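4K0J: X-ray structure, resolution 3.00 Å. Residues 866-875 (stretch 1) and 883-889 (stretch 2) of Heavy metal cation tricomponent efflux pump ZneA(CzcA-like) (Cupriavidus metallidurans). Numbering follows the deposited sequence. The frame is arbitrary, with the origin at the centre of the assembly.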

ATOM      1  N   VAL C 866      14.416  30.298 -14.124  1.00128.84           N
ATOM      2  CA  VAL C 866      14.974  29.976 -15.431  1.00129.10           C
ATOM      3  C   VAL C 866      16.052  30.977 -15.852  1.00128.05           C
ATOM      4  O   VAL C 866      17.111  30.578 -16.337  1.00134.41           O
ATOM      5  CB  VAL C 866      13.871  29.853 -16.516  1.00183.44           C
ATOM      6  CG1 VAL C 866      12.961  31.072 -16.514  1.00183.02           C
ATOM      7  CG2 VAL C 866      14.487  29.639 -17.889  1.00184.86           C
ATOM      8  N   LEU C 867      15.795  32.266 -15.635  1.00116.90           N
ATOM      9  CA  LEU C 867      16.738  33.317 -16.017  1.00104.70           C
ATOM     10  C   LEU C 867      18.062  33.200 -15.268  1.00104.99           C
ATOM     11  O   LEU C 867      19.071  33.765 -15.687  1.00 98.94           O
ATOM     12  CB  LEU C 867      16.132  34.707 -15.800  1.00 91.78           C
ATOM     13  CG  LEU C 867      14.844  35.035 -16.560  1.00 77.62           C
ATOM     14  CD1 LEU C 867      14.521  36.516 -16.444  1.00 75.11           C
ATOM     15  CD2 LEU C 867      14.944  34.620 -18.012  1.00 69.92           C
ATOM     16  N   ALA C 868      18.049  32.471 -14.156  1.00111.78           N
ATOM     17  CA  ALA C 868      19.274  32.153 -13.436  1.00116.54           C
ATOM     18  C   ALA C 868      20.125  31.207 -14.275  1.00122.55           C
ATOM     19  O   ALA C 868      21.225  31.562 -14.699  1.00132.82           O
ATOM     20  CB  ALA C 868      18.953  31.525 -12.095  1.00114.07           C
ATOM     21  N   LEU C 869      19.604  30.009 -14.521  1.00113.64           N
ATOM     22  CA  LEU C 869      20.304  29.012 -15.326  1.00106.73           C
ATOM     23  C   LEU C 869      20.560  29.507 -16.746  1.00115.16           C
ATOM     24  O   LEU C 869      21.629  29.272 -17.311  1.00115.32           O
ATOM     25  CB  LEU C 869      19.509  27.704 -15.369  1.00 92.88           C
ATOM     26  CG  LEU C 869      19.277  27.009 -14.027  1.00 83.44           C
ATOM     27  CD1 LEU C 869      18.453  25.743 -14.216  1.00 74.12           C
ATOM     28  CD2 LEU C 869      20.604  26.698 -13.355  1.00 83.97           C
ATOM     29  N   MET C 870      19.568  30.192 -17.313  1.00121.86           N
ATOM     30  CA  MET C 870      19.664  30.725 -18.668  1.00123.13           C
ATOM     31  C   MET C 870      20.862  31.652 -18.815  1.00116.42           C
ATOM     32  O   MET C 870      21.572  31.604 -19.816  1.00116.86           O
ATOM     33  CB  MET C 870      18.378  31.465 -19.043  1.00129.71           C
ATOM     34  CG  MET C 870      18.396  32.095 -20.423  1.00134.88           C
ATOM     35  SD  MET C 870      16.831  32.894 -20.827  1.00267.41           S
ATOM     36  CE  MET C 870      15.715  31.492 -20.791  1.00106.90           C
ATOM     37  N   PHE C 871      21.083  32.491 -17.810  1.00111.66           N
ATOM     38  CA  PHE C 871      22.250  33.361 -17.791  1.00111.47           C
ATOM     39  C   PHE C 871      23.491  32.527 -17.514  1.00109.49           C
ATOM     40  O   PHE C 871      24.568  32.808 -18.039  1.00111.57           O
ATOM     41  CB  PHE C 871      22.092  34.442 -16.725  1.00114.67           C
ATOM     42  CG  PHE C 871      23.222  35.436 -16.687  1.00118.80           C
ATOM     43  CD1 PHE C 871      24.322  35.226 -15.871  1.00120.79           C
ATOM     44  CD2 PHE C 871      23.175  36.588 -17.456  1.00120.29           C
ATOM     45  CE1 PHE C 871      25.357  36.140 -15.830  1.00121.57           C
ATOM     46  CE2 PHE C 871      24.206  37.508 -17.415  1.00123.59           C
ATOM     47  CZ  PHE C 871      25.299  37.282 -16.604  1.00123.70           C
ATOM     48  N   VAL C 872      23.327  31.497 -16.688  1.00106.94           N
ATOM     49  CA  VAL C 872      24.433  30.614 -16.330  1.00112.81           C
ATOM     50  C   VAL C 872      24.948  29.833 -17.536  1.00116.34           C
ATOM     51  O   VAL C 872      26.156  29.756 -17.764  1.00119.74           O
ATOM     52  CB  VAL C 872      24.045  29.652 -15.193  1.00114.50           C
ATOM     53  CG1 VAL C 872      24.979  28.453 -15.159  1.00116.21           C
ATOM     54  CG2 VAL C 872      24.085  30.384 -13.864  1.00119.37           C
ATOM     55  N   LEU C 873      24.032  29.259 -18.310  1.00113.05           N
ATOM     56  CA  LEU C 873      24.409  28.595 -19.554  1.00106.74           C
ATOM     57  C   LEU C 873      25.009  29.610 -20.519  1.00102.93           C
ATOM     58  O   LEU C 873      26.011  29.340 -21.182  1.00 95.16           O
ATOM     59  CB  LEU C 873      23.199  27.909 -20.191  1.00 98.37           C
ATOM     60  CG  LEU C 873      22.684  26.670 -19.461  1.00 91.83           C
ATOM     61  CD1 LEU C 873      21.467  26.099 -20.167  1.00 89.97           C
ATOM     62  CD2 LEU C 873      23.784  25.628 -19.359  1.00 88.17           C
ATOM     63  N   LEU C 874      24.399  30.789 -20.573  1.00102.41           N
ATOM     64  CA  LEU C 874      24.867  31.857 -21.442  1.00 97.96           C
ATOM     65  C   LEU C 874      26.107  32.551 -20.899  1.00 97.02           C
ATOM     66  O   LEU C 874      26.562  33.542 -21.464  1.00106.48           O
ATOM     67  CB  LEU C 874      23.758  32.881 -21.687  1.00 97.06           C
ATOM     68  CG  LEU C 874      23.108  32.789 -23.067  1.00 97.85           C
ATOM     69  CD1 LEU C 874      22.787  31.344 -23.408  1.00 97.07           C
ATOM     70  CD2 LEU C 874      21.856  33.650 -23.140  1.00 94.56           C
ATOM     71  N   PHE C 875      26.655  32.043 -19.802  1.00 87.61           N
ATOM     72  CA  PHE C 875      27.905  32.584 -19.294  1.00 88.44           C
ATOM     73  C   PHE C 875      29.064  32.013 -20.092  1.00 89.42           C
ATOM     74  O   PHE C 875      28.989  30.887 -20.584  1.00 82.45           O
ATOM     75  CB  PHE C 875      28.086  32.282 -17.808  1.00 90.20           C
ATOM     76  CG  PHE C 875      29.359  32.834 -17.235  1.00 88.16           C
ATOM     77  CD1 PHE C 875      29.440  34.162 -16.854  1.00 90.80           C
ATOM     78  CD2 PHE C 875      30.475  32.028 -17.086  1.00 91.88           C
ATOM     79  CE1 PHE C 875      30.610  34.676 -16.330  1.00100.67           C
ATOM     80  CE2 PHE C 875      31.648  32.535 -16.565  1.00102.96           C
ATOM     81  CZ  PHE C 875      31.717  33.862 -16.189  1.00107.04           C
ATOM     82  N   GLN C 883      27.701  40.775 -20.291  1.00105.83           N
ATOM     83  CA  GLN C 883      27.767  40.235 -21.646  1.00106.97           C
ATOM     84  C   GLN C 883      26.603  39.302 -22.001  1.00112.59           C
ATOM     85  O   GLN C 883      25.989  39.470 -23.054  1.00112.82           O
ATOM     86  CB  GLN C 883      29.111  39.548 -21.901  1.00106.43           C
ATOM     87  CG  GLN C 883      30.308  40.461 -21.744  1.00113.43           C
ATOM     88  CD  GLN C 883      31.616  39.734 -21.959  1.00115.06           C
ATOM     89  OE1 GLN C 883      31.659  38.503 -21.978  1.00108.24           O
ATOM     90  NE2 GLN C 883      32.695  40.493 -22.126  1.00119.94           N
ATOM     91  N   PRO C 884      26.293  38.313 -21.138  1.00116.04           N
ATOM     92  CA  PRO C 884      25.148  37.471 -21.502  1.00113.22           C
ATOM     93  C   PRO C 884      23.836  38.228 -21.356  1.00108.81           C
ATOM     94  O   PRO C 884      22.833  37.830 -21.946  1.00105.49           O
ATOM     95  CB  PRO C 884      25.204  36.331 -20.478  1.00116.72           C
ATOM     96  CG  PRO C 884      26.576  36.385 -19.895  1.00121.98           C
ATOM     97  CD  PRO C 884      26.951  37.826 -19.914  1.00121.44           C
ATOM     98  N   ALA C 885      23.853  39.303 -20.574  1.00111.96           N
ATOM     99  CA  ALA C 885      22.669  40.131 -20.366  1.00113.09           C
ATOM    100  C   ALA C 885      22.139  40.648 -21.697  1.00112.50           C
ATOM    101  O   ALA C 885      20.929  40.771 -21.895  1.00115.74           O
ATOM    102  CB  ALA C 885      22.993  41.290 -19.433  1.00112.56           C
ATOM    103  N   LEU C 886      23.064  40.940 -22.605  1.00111.37           N
ATOM    104  CA  LEU C 886      22.736  41.377 -23.954  1.00109.18           C
ATOM    105  C   LEU C 886      21.764  40.401 -24.609  1.00109.14           C
ATOM    106  O   LEU C 886      20.747  40.806 -25.171  1.00111.44           O
ATOM    107  CB  LEU C 886      24.018  41.487 -24.786  1.00100.58           C
ATOM    108  CG  LEU C 886      24.013  42.301 -26.083  1.00 98.66           C
ATOM    109  CD1 LEU C 886      25.436  42.707 -26.438  1.00104.18           C
ATOM    110  CD2 LEU C 886      23.386  41.528 -27.233  1.00 89.52           C
ATOM    111  N   ILE C 887      22.082  39.115 -24.527  1.00102.49           N
ATOM    112  CA  ILE C 887      21.251  38.092 -25.143  1.00100.07           C
ATOM    113  C   ILE C 887      19.995  37.851 -24.320  1.00100.28           C
ATOM    114  O   ILE C 887      18.924  37.587 -24.867  1.00 96.83           O
ATOM    115  CB  ILE C 887      22.017  36.768 -25.301  1.00100.52           C
ATOM    116  CG1 ILE C 887      23.462  37.035 -25.727  1.00 94.30           C
ATOM    117  CG2 ILE C 887      21.309  35.854 -26.299  1.00100.65           C
ATOM    118  CD1 ILE C 887      24.266  35.778 -25.974  1.00 84.44           C
ATOM    119  N   LEU C 888      20.134  37.943 -23.000  1.00104.95           N
ATOM    120  CA  LEU C 888      19.014  37.748 -22.086  1.00101.75           C
ATOM    121  C   LEU C 888      17.891  38.736 -22.366  1.00112.89           C
ATOM    122  O   LEU C 888      16.715  38.401 -22.237  1.00107.81           O
ATOM    123  CB  LEU C 888      19.470  37.890 -20.633  1.00 94.83           C
ATOM    124  CG  LEU C 888      19.615  36.601 -19.824  1.00 94.04           C
ATOM    125  CD1 LEU C 888      20.742  35.738 -20.369  1.00 99.67           C
ATOM    126  CD2 LEU C 888      19.835  36.917 -18.352  1.00 90.31           C
ATOM    127  N   MET C 889      18.258  39.952 -22.761  1.00132.14           N
ATOM    128  CA  MET C 889      17.270  40.998 -23.015  1.00143.75           C
ATOM    129  C   MET C 889      16.588  40.859 -24.375  1.00139.18           C
ATOM    130  O   MET C 889      16.121  41.842 -24.948  1.00142.54           O
ATOM    131  CB  MET C 889      17.902  42.386 -22.875  1.00154.98           C
ATOM    132  CG  MET C 889      18.386  42.706 -21.469  1.00158.69           C
ATOM    133  SD  MET C 889      17.103  42.483 -20.220  1.00168.12           S
ATOM    134  CE  MET C 889      18.022  42.835 -18.724  1.00196.29           C
TER

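Residues 866-873 form the end of a helix that begins earlier in the chain, and residues 885-888 lie in a short second helix. Their N-to-C directions differ by 129° and their axes approach to 9.7 Å. The backbones come closest at Leu874 and Pro884, whose CA atoms lie 5.6 Å apart. No hydrogen bond crosses between the stretches. Hydrogen bonds run within each stretch, as in Leu874 N to Met870 O (3.0 Å) and Leu888 N to Pro884 O (2.9 Å), and the contact between them is mainly apolar.

Pro884, lacking an N-H, cannot donate a backbone hydrogen bond, though its O accepts the one from Leu888. Its compact ring, puckered C-gamma exo, fits the gap where the chains are close; CG comes within 3.2 Å of Leu874 O. The same CG lies over one face of the Phe871 ring, 4.0 Å from the centroid and 29° off the normal, a CH-pi contact in which a ring C-H faces the pi cloud.

Phe871 leaves its backbone sideways, but with chi1 at -177° (t) and chi2 at -91° its ring end comes nearer to the second stretch. Leu888 CD2 meets the ring's edge, 3.5 Å from Phe871 CD2.

Leu888 and Leu874 both point toward the opposing stretch, and both have chi1 between wells, at -105° and -104°, with chi2 in p. Leu888 CD1 packs 3.6 Å from Leu874 CD2, which also touches Ile887 CB at 3.8 Å. These strained-looking chi1 values accompany close packing, although at 3.00 Å resolution they deserve caution. Branched leucine ends can touch several neighbours at once: both Leu888 methyls lie near the Phe871 ring, and CD1 is also 4.3 Å from CG of Met870, whose extended chi1 and chi2 (both t) carry its unbranched chain past the leucine.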